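Side-chain contacts in aminopeptidase YwaD (Bacillus subtilis, PDB 6HC6), which cleaves single amino acids from the N-termini of peptides as a secreted, monomeric aminopeptidase of the M28 family with two zinc ions: residues A[39-44]-A[421-426]; A[123-128]-A[170-175]; A[147-152]-A[163-168]. One frame throughout, in Å; residues are numbered along the deposited sequence.

Contact 1 of 3, residues A[39-44]-A[421-426]. With ACT (acetate ion), chain F.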
ATOM      1  N   ARG A  39     -17.135  21.231 -18.406  1.00 77.66           N
ATOM      2  CA  ARG A  39     -17.600  20.689 -19.678  1.00 77.71           C
ATOM      3  C   ARG A  39     -17.559  19.155 -19.657  1.00 78.30           C
ATOM      4  O   ARG A  39     -17.769  18.549 -18.603  1.00 82.89           O
ATOM      5  CB  ARG A  39     -16.767  21.266 -20.821  1.00 76.42           C
ATOM      6  CG  ARG A  39     -16.626  22.787 -20.725  1.00 79.57           C
ATOM      7  CD  ARG A  39     -16.721  23.468 -22.080  1.00 83.18           C
ATOM      8  NE  ARG A  39     -15.712  22.952 -22.996  1.00 83.93           N
ATOM      9  CZ  ARG A  39     -15.972  22.285 -24.116  1.00 72.73           C
ATOM     10  NH1 ARG A  39     -17.224  22.058 -24.498  1.00 64.90           N
ATOM     11  NH2 ARG A  39     -14.966  21.855 -24.857  1.00 61.26           N
ATOM     12  N   GLU A  40     -17.303  18.522 -20.803  1.00 70.92           N
ATOM     13  CA  GLU A  40     -17.383  17.068 -20.900  1.00 59.09           C
ATOM     14  C   GLU A  40     -16.036  16.429 -20.580  1.00 54.65           C
ATOM     15  O   GLU A  40     -15.007  16.789 -21.161  1.00 57.43           O
ATOM     16  CB  GLU A  40     -17.854  16.630 -22.285  1.00 59.06           C
ATOM     17  CG  GLU A  40     -18.384  15.211 -22.323  1.00 56.80           C
ATOM     18  CD  GLU A  40     -17.970  14.479 -23.577  1.00 67.91           C
ATOM     19  OE1 GLU A  40     -16.755  14.449 -23.866  1.00 68.71           O
ATOM     20  OE2 GLU A  40     -18.857  13.944 -24.279  1.00 71.12           O
ATOM     21  N   LEU A  41     -16.057  15.466 -19.662  1.00 41.26           N
ATOM     22  CA  LEU A  41     -14.857  14.790 -19.177  1.00 31.21           C
ATOM     23  C   LEU A  41     -15.038  13.299 -19.427  1.00 28.84           C
ATOM     24  O   LEU A  41     -15.568  12.577 -18.570  1.00 32.86           O
ATOM     25  CB  LEU A  41     -14.619  15.091 -17.702  1.00 33.41           C
ATOM     26  CG  LEU A  41     -14.674  16.572 -17.332  1.00 41.24           C
ATOM     27  CD1 LEU A  41     -14.801  16.770 -15.826  1.00 39.26           C
ATOM     28  CD2 LEU A  41     -13.439  17.255 -17.883  1.00 45.82           C
ATOM     29  N   PRO A  42     -14.615  12.797 -20.599  1.00 38.16           N
ATOM     30  CA  PRO A  42     -14.911  11.405 -21.021  1.00 27.93           C
ATOM     31  C   PRO A  42     -13.999  10.366 -20.380  1.00 27.58           C
ATOM     32  O   PRO A  42     -13.195   9.696 -21.036  1.00 27.86           O
ATOM     33  CB  PRO A  42     -14.735  11.482 -22.543  1.00 29.14           C
ATOM     34  CG  PRO A  42     -13.710  12.551 -22.747  1.00 38.11           C
ATOM     35  CD  PRO A  42     -13.957  13.580 -21.664  1.00 38.45           C
ATOM     36  N   PHE A  43     -14.107  10.221 -19.061  1.00 25.04           N
ATOM     37  CA  PHE A  43     -13.423   9.130 -18.377  1.00 22.81           C
ATOM     38  C   PHE A  43     -14.007   7.800 -18.847  1.00 28.07           C
ATOM     39  O   PHE A  43     -15.225   7.617 -18.845  1.00 28.39           O
ATOM     40  CB  PHE A  43     -13.566   9.273 -16.855  1.00 22.27           C
ATOM     41  CG  PHE A  43     -12.792   8.242 -16.075  1.00 23.43           C
ATOM     42  CD1 PHE A  43     -13.299   6.954 -15.893  1.00 26.04           C
ATOM     43  CD2 PHE A  43     -11.553   8.548 -15.526  1.00 20.81           C
ATOM     44  CE1 PHE A  43     -12.580   5.997 -15.189  1.00 24.74           C
ATOM     45  CE2 PHE A  43     -10.835   7.603 -14.816  1.00 20.49           C
ATOM     46  CZ  PHE A  43     -11.339   6.326 -14.646  1.00 29.48           C
ATOM     47  N   LYS A  44     -13.145   6.875 -19.263  1.00 24.43           N
ATOM     48  CA  LYS A  44     -13.605   5.584 -19.778  1.00 26.83           C
ATOM     49  C   LYS A  44     -12.989   4.462 -18.952  1.00 28.51           C
ATOM     50  O   LYS A  44     -11.778   4.207 -19.030  1.00 26.26           O
ATOM     51  CB  LYS A  44     -13.273   5.435 -21.257  1.00 33.63           C
ATOM     52  CG  LYS A  44     -14.020   6.445 -22.119  1.00 35.80           C
ATOM     53  CD  LYS A  44     -13.712   6.271 -23.576  1.00 36.52           C
ATOM     54  CE  LYS A  44     -14.213   7.462 -24.383  1.00 35.44           C
ATOM     55  NZ  LYS A  44     -14.034   7.219 -25.834  1.00 43.08           N
ATOM     56  N   LEU A 421     -16.201  10.559 -10.474  1.00 26.36           N
ATOM     57  CA  LEU A 421     -16.259  11.428  -9.299  1.00 25.98           C
ATOM     58  C   LEU A 421     -14.937  12.160  -9.089  1.00 24.18           C
ATOM     59  O   LEU A 421     -14.918  13.385  -8.923  1.00 26.32           O
ATOM     60  CB  LEU A 421     -16.636  10.616  -8.053  1.00 27.05           C
ATOM     61  CG  LEU A 421     -16.809  11.337  -6.709  1.00 24.48           C
ATOM     62  CD1 LEU A 421     -15.465  11.653  -6.006  1.00 28.29           C
ATOM     63  CD2 LEU A 421     -17.639  12.606  -6.873  1.00 26.11           C
ATOM     64  N   VAL A 422     -13.822  11.429  -9.057  1.00 23.99           N
ATOM     65  CA  VAL A 422     -12.547  12.081  -8.770  0.58 25.01           C
ATOM     66  C   VAL A 422     -12.109  12.949  -9.945  1.00 28.95           C
ATOM     67  O   VAL A 422     -11.457  13.990  -9.752  1.00 23.34           O
ATOM     68  CB  VAL A 422     -11.474  11.039  -8.400  0.58 22.90           C
ATOM     69  CG1 VAL A 422     -10.210  11.736  -7.931  0.58 20.40           C
ATOM     70  CG2 VAL A 422     -11.996  10.083  -7.319  0.58 23.19           C
ATOM     71  N   THR A 423     -12.461  12.561 -11.177  1.00 21.17           N
ATOM     72  CA  THR A 423     -12.133  13.428 -12.312  1.00 24.68           C
ATOM     73  C   THR A 423     -12.867  14.758 -12.206  1.00 27.97           C
ATOM     74  O   THR A 423     -12.289  15.823 -12.461  1.00 27.89           O
ATOM     75  CB  THR A 423     -12.462  12.736 -13.638  1.00 26.93           C
ATOM     76  OG1 THR A 423     -11.599  11.604 -13.806  1.00 22.23           O
ATOM     77  CG2 THR A 423     -12.247  13.686 -14.809  1.00 26.89           C
ATOM     78  N   ALA A 424     -14.141  14.719 -11.813  1.00 31.02           N
ATOM     79  CA  ALA A 424     -14.887  15.957 -11.646  1.00 33.18           C
ATOM     80  C   ALA A 424     -14.355  16.762 -10.471  1.00 25.28           C
ATOM     81  O   ALA A 424     -14.377  17.996 -10.504  1.00 28.33           O
ATOM     82  CB  ALA A 424     -16.375  15.664 -11.463  1.00 27.10           C
ATOM     83  N   ALA A 425     -13.914  16.082  -9.414  1.00 24.98           N
ATOM     84  CA  ALA A 425     -13.363  16.775  -8.253  1.00 30.97           C
ATOM     85  C   ALA A 425     -12.059  17.480  -8.607  1.00 24.42           C
ATOM     86  O   ALA A 425     -11.847  18.639  -8.240  1.00 25.82           O
ATOM     87  CB  ALA A 425     -13.136  15.786  -7.107  1.00 22.85           C
ATOM     88  N   VAL A 426     -11.163  16.780  -9.300  1.00 23.60           N
ATOM     89  CA  VAL A 426      -9.921  17.410  -9.733  1.00 24.03           C
ATOM     90  C   VAL A 426     -10.220  18.535 -10.712  1.00 28.56           C
ATOM     91  O   VAL A 426      -9.612  19.612 -10.645  1.00 25.83           O
ATOM     92  CB  VAL A 426      -8.973  16.355 -10.329  1.00 20.42           C
ATOM     93  CG1 VAL A 426      -7.726  17.025 -10.936  1.00 23.85           C
ATOM     94  CG2 VAL A 426      -8.567  15.359  -9.259  1.00 19.22           C
TER
HETATM   95  C   ACT F 503     -11.729   4.884 -27.605  1.00 60.27           C
HETATM   96  O   ACT F 503     -12.948   5.060 -27.319  1.00 61.64           O
HETATM   97  OXT ACT F 503     -10.874   4.179 -27.000  1.00 59.27           O
HETATM   98  CH3 ACT F 503     -11.227   5.640 -28.889  1.00 56.28           C
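T423 stands opposite both L41 and F43, and its two branches share the contact. The methyl CG2 serves L41 and the hydroxyl OG1 lies next to the ring of F43. L41 CB is 4.0 Å from T423 CG2, and L41 CD1 is 4.1 Å from that same methyl. The two side chains pass alongside each other in opposite directions. L41 CD1 goes further, to 4.3 Å from A424 CA on the helix backbone. F43 brings up its ring atom CD2, 3.5 Å from T423 OG1. The hydroxyl meets this ring at a slant, by van der Waals contact. Its hydrogen-bond partner is G419 O, one turn back in its own helix. With chi1 at -66°, OG1 sits beside the backbone N and can reach that carbonyl, while CG2 is turned out toward L41. Were T423 replaced by alanine, both CG2 and OG1 would be gone; L41 is likely to lose its methyl neighbour, and G419 O its side-chain donor.

P42 is the centre of an inverse gamma turn. F43 N bonds to L41 O at 2.8 Å across it. L41 and F43 both start out toward the helix, whereas P42 points away. K44 is the N-cap residue of helix 45-59. Its extended chain ends in a 2.8 Å hydrogen bond from K44 NZ to O of an acetate, which K46 and H47 also hold. The acetate probably comes from the crystallisation liquor.

Residues 421-426 belong to the M28 peptidase region, and the contact is away from the zinc site. Helix 412-430 packs on helix 346-358 through A424 and A425, and on strand 316-322 through V422 and V426. Helix 260-277 takes F43 on V269 and E272, and T423 on M273.

Contact 2 of 3, residues A[123-128]-A[170-175]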
ATOM      1  N   GLN A 123      23.257 -22.109   6.245  1.00 48.50           N
ATOM      2  CA  GLN A 123      22.857 -23.412   6.759  1.00 51.07           C
ATOM      3  C   GLN A 123      21.538 -23.348   7.517  1.00 46.47           C
ATOM      4  O   GLN A 123      20.930 -24.393   7.778  1.00 50.23           O
ATOM      5  CB  GLN A 123      23.956 -23.976   7.665  1.00 59.62           C
ATOM      6  CG  GLN A 123      24.278 -23.121   8.897  1.00 65.76           C
ATOM      7  CD  GLN A 123      25.245 -21.978   8.606  1.00 75.63           C
ATOM      8  OE1 GLN A 123      25.481 -21.618   7.451  1.00 74.83           O
ATOM      9  NE2 GLN A 123      25.815 -21.407   9.663  1.00 83.74           N
ATOM     10  N   GLY A 124      21.091 -22.154   7.890  1.00 39.79           N
ATOM     11  CA  GLY A 124      19.834 -21.986   8.583  1.00 37.50           C
ATOM     12  C   GLY A 124      19.978 -21.989  10.094  1.00 37.69           C
ATOM     13  O   GLY A 124      21.001 -22.375  10.666  1.00 36.92           O
ATOM     14  N   LEU A 125      18.913 -21.544  10.746  1.00 30.22           N
ATOM     15  CA  LEU A 125      18.840 -21.475  12.201  1.00 36.77           C
ATOM     16  C   LEU A 125      17.937 -22.601  12.703  1.00 34.74           C
ATOM     17  O   LEU A 125      16.732 -22.600  12.437  1.00 31.50           O
ATOM     18  CB  LEU A 125      18.305 -20.113  12.635  1.00 33.79           C
ATOM     19  CG  LEU A 125      17.832 -20.040  14.089  1.00 35.58           C
ATOM     20  CD1 LEU A 125      19.015 -20.159  15.009  1.00 41.90           C
ATOM     21  CD2 LEU A 125      17.062 -18.743  14.335  1.00 38.17           C
ATOM     22  N   THR A 126      18.514 -23.558  13.425  1.00 28.64           N
ATOM     23  CA  THR A 126      17.755 -24.622  14.069  1.00 27.79           C
ATOM     24  C   THR A 126      17.808 -24.410  15.574  1.00 31.98           C
ATOM     25  O   THR A 126      18.889 -24.217  16.136  1.00 32.88           O
ATOM     26  CB  THR A 126      18.314 -26.005  13.715  1.00 33.56           C
ATOM     27  OG1 THR A 126      18.228 -26.209  12.302  1.00 35.44           O
ATOM     28  CG2 THR A 126      17.523 -27.087  14.412  1.00 31.73           C
ATOM     29  N   ALA A 127      16.649 -24.432  16.220  1.00 30.56           N
ATOM     30  CA  ALA A 127      16.579 -24.223  17.657  1.00 32.94           C
ATOM     31  C   ALA A 127      15.272 -24.813  18.159  1.00 29.01           C
ATOM     32  O   ALA A 127      14.322 -24.982  17.379  1.00 27.09           O
ATOM     33  CB  ALA A 127      16.670 -22.726  18.008  1.00 27.24           C
ATOM     34  N   PRO A 128      15.187 -25.135  19.450  1.00 32.31           N
ATOM     35  CA  PRO A 128      13.913 -25.604  19.998  1.00 30.31           C
ATOM     36  C   PRO A 128      12.839 -24.539  19.844  1.00 28.94           C
ATOM     37  O   PRO A 128      13.125 -23.346  19.738  1.00 30.46           O
ATOM     38  CB  PRO A 128      14.229 -25.864  21.477  1.00 33.48           C
ATOM     39  CG  PRO A 128      15.726 -26.005  21.540  1.00 36.12           C
ATOM     40  CD  PRO A 128      16.244 -25.079  20.479  1.00 41.03           C
ATOM     41  N   ALA A 170      14.995 -14.809  22.678  1.00 31.54           N
ATOM     42  CA  ALA A 170      14.623 -15.692  21.582  1.00 33.26           C
ATOM     43  C   ALA A 170      15.619 -15.571  20.437  1.00 31.41           C
ATOM     44  O   ALA A 170      16.205 -14.510  20.200  1.00 32.93           O
ATOM     45  CB  ALA A 170      13.214 -15.365  21.074  1.00 29.63           C
ATOM     46  N   LYS A 171      15.820 -16.684  19.728  1.00 28.69           N
ATOM     47  CA  LYS A 171      16.684 -16.701  18.557  1.00 28.23           C
ATOM     48  C   LYS A 171      15.961 -16.273  17.289  1.00 29.11           C
ATOM     49  O   LYS A 171      16.617 -15.857  16.328  1.00 30.49           O
ATOM     50  CB  LYS A 171      17.269 -18.102  18.342  1.00 36.40           C
ATOM     51  CG  LYS A 171      18.541 -18.385  19.139  1.00 40.96           C
ATOM     52  CD  LYS A 171      19.337 -19.509  18.498  1.00 55.69           C
ATOM     53  CE  LYS A 171      20.461 -19.991  19.395  1.00 68.46           C
ATOM     54  NZ  LYS A 171      21.390 -18.881  19.752  1.00 74.34           N
ATOM     55  N   ALA A 172      14.636 -16.363  17.279  1.00 26.12           N
ATOM     56  CA  ALA A 172      13.798 -16.009  16.141  1.00 24.16           C
ATOM     57  C   ALA A 172      12.362 -16.003  16.636  1.00 28.99           C
ATOM     58  O   ALA A 172      12.062 -16.491  17.731  1.00 23.86           O
ATOM     59  CB  ALA A 172      13.967 -16.984  14.972  1.00 25.14           C
ATOM     60  N   VAL A 173      11.480 -15.449  15.810  1.00 25.69           N
ATOM     61  CA  VAL A 173      10.063 -15.314  16.111  1.00 25.66           C
ATOM     62  C   VAL A 173       9.291 -15.862  14.929  1.00 26.16           C
ATOM     63  O   VAL A 173       9.532 -15.460  13.787  1.00 24.28           O
ATOM     64  CB  VAL A 173       9.659 -13.846  16.372  1.00 27.14           C
ATOM     65  CG1 VAL A 173       8.164 -13.745  16.683  1.00 30.14           C
ATOM     66  CG2 VAL A 173      10.472 -13.252  17.504  1.00 28.22           C
ATOM     67  N   ILE A 174       8.381 -16.791  15.197  1.00 23.84           N
ATOM     68  CA  ILE A 174       7.392 -17.245  14.226  1.00 23.25           C
ATOM     69  C   ILE A 174       6.028 -16.823  14.753  1.00 21.92           C
ATOM     70  O   ILE A 174       5.618 -17.241  15.843  1.00 25.14           O
ATOM     71  CB  ILE A 174       7.464 -18.767  14.018  1.00 24.42           C
ATOM     72  CG1 ILE A 174       8.885 -19.181  13.611  1.00 21.25           C
ATOM     73  CG2 ILE A 174       6.422 -19.223  13.012  1.00 24.07           C
ATOM     74  CD1 ILE A 174       9.102 -20.688  13.551  1.00 24.94           C
ATOM     75  N   ILE A 175       5.335 -15.975  14.004  1.00 25.05           N
ATOM     76  CA  ILE A 175       3.993 -15.535  14.362  1.00 23.98           C
ATOM     77  C   ILE A 175       3.025 -16.226  13.418  1.00 23.76           C
ATOM     78  O   ILE A 175       3.206 -16.172  12.199  1.00 24.98           O
ATOM     79  CB  ILE A 175       3.855 -14.003  14.283  1.00 23.76           C
ATOM     80  CG1 ILE A 175       4.916 -13.335  15.162  1.00 26.11           C
ATOM     81  CG2 ILE A 175       2.462 -13.585  14.710  1.00 23.55           C
ATOM     82  CD1 ILE A 175       4.951 -11.808  15.078  1.00 27.35           C
TER
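L125 and K171 cross at a slant, with the two methyls of the leucine put to different uses. L125 CD1 meets the middle of the lysine chain, 3.6 Å from K171 CD. L125 CD2 is directed at the backbone, 3.5 Å from K171 O. That methyl also lies 3.6 Å from A172 CB, an apolar contact between side chains. It sits near the base of the lysine as well, 4.1 Å from K171 CB. The fork of L125 thus spans two successive residues. Its CG is anti to the backbone N, chi1 164°, which sends both methyls across toward 170-175.

K171 starts out toward the leucine, but its amino group turns off from it. The chain bends at its last torsion, chi4 -58°. Its aliphatic part does the touching, and the residue as a whole is exposed. A127 adds a small methyl to the same side, with A127 CB 4.2 Å from K171 CD.

Both segments belong to the PA domain. Strands 125-131 and 172-176 are not neighbours in its sheet. Strand 148-152 runs between them, parallel to both. P128 pairs with I148 by a backbone hydrogen bond, and A172 pairs with A149. L125 and A127 come before P128, at the end of the sheet where the middle strand is only beginning. Their side chains meet K171 and A172 beside the first residues of that strand, next to I148.

A127 also packs on I148, and A172 on P197. On its other flank strand 125-131 is paired with strand 214-222, through L125 with L217 and A127 with A215. T126 points away from 170-175. Its OG1 is hydrogen-bonded to OG1 of T216 on that flanking strand.

Contact 3 of 3, residues A[147-152]-A[163-168]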
ATOM      1  N   LYS A 147      15.651 -20.051  22.129  1.00 32.14           N
ATOM      2  CA  LYS A 147      14.642 -20.828  21.422  1.00 29.12           C
ATOM      3  C   LYS A 147      13.920 -19.953  20.406  1.00 29.59           C
ATOM      4  O   LYS A 147      13.957 -18.721  20.477  1.00 29.11           O
ATOM      5  CB  LYS A 147      13.639 -21.442  22.402  1.00 32.06           C
ATOM      6  CG  LYS A 147      14.308 -22.348  23.436  1.00 33.95           C
ATOM      7  CD  LYS A 147      13.289 -23.204  24.169  1.00 34.20           C
ATOM      8  CE  LYS A 147      13.975 -24.171  25.140  1.00 38.69           C
ATOM      9  NZ  LYS A 147      14.751 -23.448  26.193  1.00 37.72           N
ATOM     10  N   ILE A 148      13.273 -20.596  19.437  1.00 27.28           N
ATOM     11  CA  ILE A 148      12.437 -19.857  18.494  1.00 25.03           C
ATOM     12  C   ILE A 148      11.070 -19.668  19.130  1.00 29.85           C
ATOM     13  O   ILE A 148      10.381 -20.646  19.438  1.00 29.81           O
ATOM     14  CB  ILE A 148      12.326 -20.575  17.144  1.00 24.55           C
ATOM     15  CG1 ILE A 148      13.708 -20.793  16.539  1.00 24.15           C
ATOM     16  CG2 ILE A 148      11.455 -19.759  16.186  1.00 27.23           C
ATOM     17  CD1 ILE A 148      13.734 -21.839  15.422  1.00 23.35           C
ATOM     18  N   ALA A 149      10.683 -18.409  19.331  1.00 27.42           N
ATOM     19  CA  ALA A 149       9.407 -18.086  19.955  1.00 28.10           C
ATOM     20  C   ALA A 149       8.285 -18.274  18.948  1.00 27.98           C
ATOM     21  O   ALA A 149       8.303 -17.671  17.870  1.00 30.76           O
ATOM     22  CB  ALA A 149       9.415 -16.654  20.485  1.00 27.31           C
ATOM     23  N   LEU A 150       7.313 -19.103  19.297  1.00 28.23           N
ATOM     24  CA  LEU A 150       6.126 -19.320  18.476  1.00 24.29           C
ATOM     25  C   LEU A 150       4.973 -18.563  19.125  1.00 27.43           C
ATOM     26  O   LEU A 150       4.568 -18.881  20.248  1.00 28.53           O
ATOM     27  CB  LEU A 150       5.826 -20.815  18.355  1.00 25.47           C
ATOM     28  CG  LEU A 150       4.604 -21.225  17.539  1.00 27.23           C
ATOM     29  CD1 LEU A 150       4.750 -20.854  16.062  1.00 28.21           C
ATOM     30  CD2 LEU A 150       4.393 -22.726  17.693  1.00 26.26           C
ATOM     31  N   ILE A 151       4.454 -17.561  18.422  1.00 25.20           N
ATOM     32  CA  ILE A 151       3.510 -16.598  18.968  1.00 25.49           C
ATOM     33  C   ILE A 151       2.270 -16.596  18.094  1.00 27.97           C
ATOM     34  O   ILE A 151       2.368 -16.482  16.868  1.00 25.91           O
ATOM     35  CB  ILE A 151       4.122 -15.185  19.023  1.00 26.75           C
ATOM     36  CG1 ILE A 151       5.508 -15.226  19.678  1.00 30.63           C
ATOM     37  CG2 ILE A 151       3.197 -14.225  19.767  1.00 26.87           C
ATOM     38  CD1 ILE A 151       6.192 -13.871  19.750  1.00 29.90           C
ATOM     39  N   SER A 152       1.110 -16.711  18.716  1.00 25.55           N
ATOM     40  CA  SER A 152      -0.121 -16.533  17.966  1.00 27.13           C
ATOM     41  C   SER A 152      -0.342 -15.055  17.700  1.00 31.58           C
ATOM     42  O   SER A 152      -0.023 -14.202  18.529  1.00 32.98           O
ATOM     43  CB  SER A 152      -1.314 -17.100  18.728  1.00 34.17           C
ATOM     44  OG  SER A 152      -2.527 -16.730  18.097  1.00 34.57           O
ATOM     45  N   LYS A 163       9.495  -7.791  19.725  1.00 31.71           N
ATOM     46  CA  LYS A 163      10.357  -7.113  20.685  1.00 32.19           C
ATOM     47  C   LYS A 163      10.360  -7.837  22.028  1.00 33.39           C
ATOM     48  O   LYS A 163      11.413  -7.979  22.661  1.00 34.51           O
ATOM     49  CB  LYS A 163       9.901  -5.661  20.835  1.00 36.69           C
ATOM     50  CG  LYS A 163      10.515  -4.914  21.985  1.00 50.49           C
ATOM     51  CD  LYS A 163       9.848  -3.547  22.158  1.00 67.62           C
ATOM     52  CE  LYS A 163       8.350  -3.684  22.401  1.00 73.96           C
ATOM     53  NZ  LYS A 163       7.842  -2.622  23.311  1.00 81.43           N
ATOM     54  N   ASN A 164       9.194  -8.307  22.481  1.00 34.96           N
ATOM     55  CA  ASN A 164       9.152  -9.067  23.728  1.00 31.96           C
ATOM     56  C   ASN A 164       9.952 -10.356  23.605  1.00 34.55           C
ATOM     57  O   ASN A 164      10.682 -10.738  24.529  1.00 35.24           O
ATOM     58  CB  ASN A 164       7.710  -9.385  24.118  1.00 33.59           C
ATOM     59  CG  ASN A 164       6.949  -8.164  24.579  1.00 41.32           C
ATOM     60  OD1 ASN A 164       7.543  -7.137  24.914  1.00 40.54           O
ATOM     61  ND2 ASN A 164       5.625  -8.272  24.611  1.00 38.63           N
ATOM     62  N   ALA A 165       9.836 -11.040  22.468  1.00 32.33           N
ATOM     63  CA  ALA A 165      10.591 -12.273  22.284  1.00 33.06           C
ATOM     64  C   ALA A 165      12.091 -12.003  22.271  1.00 30.00           C
ATOM     65  O   ALA A 165      12.869 -12.738  22.888  1.00 33.25           O
ATOM     66  CB  ALA A 165      10.146 -12.973  20.997  1.00 26.52           C
ATOM     67  N   GLU A 166      12.523 -10.950  21.571  1.00 33.73           N
ATOM     68  CA  GLU A 166      13.955 -10.690  21.471  1.00 39.82           C
ATOM     69  C   GLU A 166      14.536 -10.301  22.824  1.00 39.48           C
ATOM     70  O   GLU A 166      15.618 -10.772  23.199  1.00 38.94           O
ATOM     71  CB  GLU A 166      14.231  -9.603  20.426  1.00 38.76           C
ATOM     72  CG  GLU A 166      15.674  -9.112  20.435  1.00 49.06           C
ATOM     73  CD  GLU A 166      16.065  -8.369  19.168  1.00 54.77           C
ATOM     74  OE1 GLU A 166      17.223  -8.525  18.728  1.00 55.63           O
ATOM     75  OE2 GLU A 166      15.223  -7.626  18.616  1.00 52.56           O
ATOM     76  N   ALA A 167      13.822  -9.462  23.579  1.00 37.91           N
ATOM     77  CA  ALA A 167      14.282  -9.100  24.916  1.00 39.08           C
ATOM     78  C   ALA A 167      14.332 -10.317  25.828  1.00 40.63           C
ATOM     79  O   ALA A 167      15.120 -10.349  26.779  1.00 40.52           O
ATOM     80  CB  ALA A 167      13.376  -8.024  25.514  1.00 37.41           C
ATOM     81  N   ALA A 168      13.511 -11.330  25.550  1.00 37.12           N
ATOM     82  CA  ALA A 168      13.529 -12.575  26.305  1.00 40.62           C
ATOM     83  C   ALA A 168      14.611 -13.536  25.835  1.00 41.51           C
ATOM     84  O   ALA A 168      14.683 -14.661  26.345  1.00 42.04           O
ATOM     85  CB  ALA A 168      12.165 -13.263  26.215  1.00 38.12           C
TER
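A149 on strand 148-152 and A165 on helix 158-167 mark the closest backbone approach, with A149 CA 6.4 Å from A165 CA. The two elements are the first strand and the helix of a beta-alpha-beta unit in the PA domain, which strand 172-176 completes. Alanine on both elements is consistent with so close an approach. The A149 methyl is aimed almost straight at that of A165, which comes in at a slant, A149 CB to A165 CB at 3.8 Å. Both residues are buried.

I151, two residues on, faces the helix too. The contact is apolar throughout. V173 of strand 172-176 touches both I151 and A165, so the alanine methyl packs against both strands of the unit. Polar side chains next to A165 turn to the surrounding loops. N164 ND2 is hydrogen-bonded to G135 O, and E166 OE2 to G195 N.

The isoleucine reaches across with its longer branch. CG1 lies beside the backbone N, chi1 -49°, and the branch then runs straight on, chi2 179°, which leaves I151 CD1 4.2 Å from A165 CB.

How the contacts relate
Contact 1 is far from the other two. Its centre is 54 Å from that of contact 2 and 52 Å from that of contact 3, across the middle of the chain. It joins the start of the modelled chain to a helix of the peptidase part. Contacts 2 and 3 lie in the PA domain, with centres 10 Å apart, and share one sheet. They touch through I174 N to A149 O, 2.8 Å, a probable hydrogen bond. Contact 3 is fully buried and made of methyls alone. Contact 2 is partly buried, with a lysine chain at its exposed side. Contact 1, also partly buried, mixes apolar groups with a threonine hydroxyl.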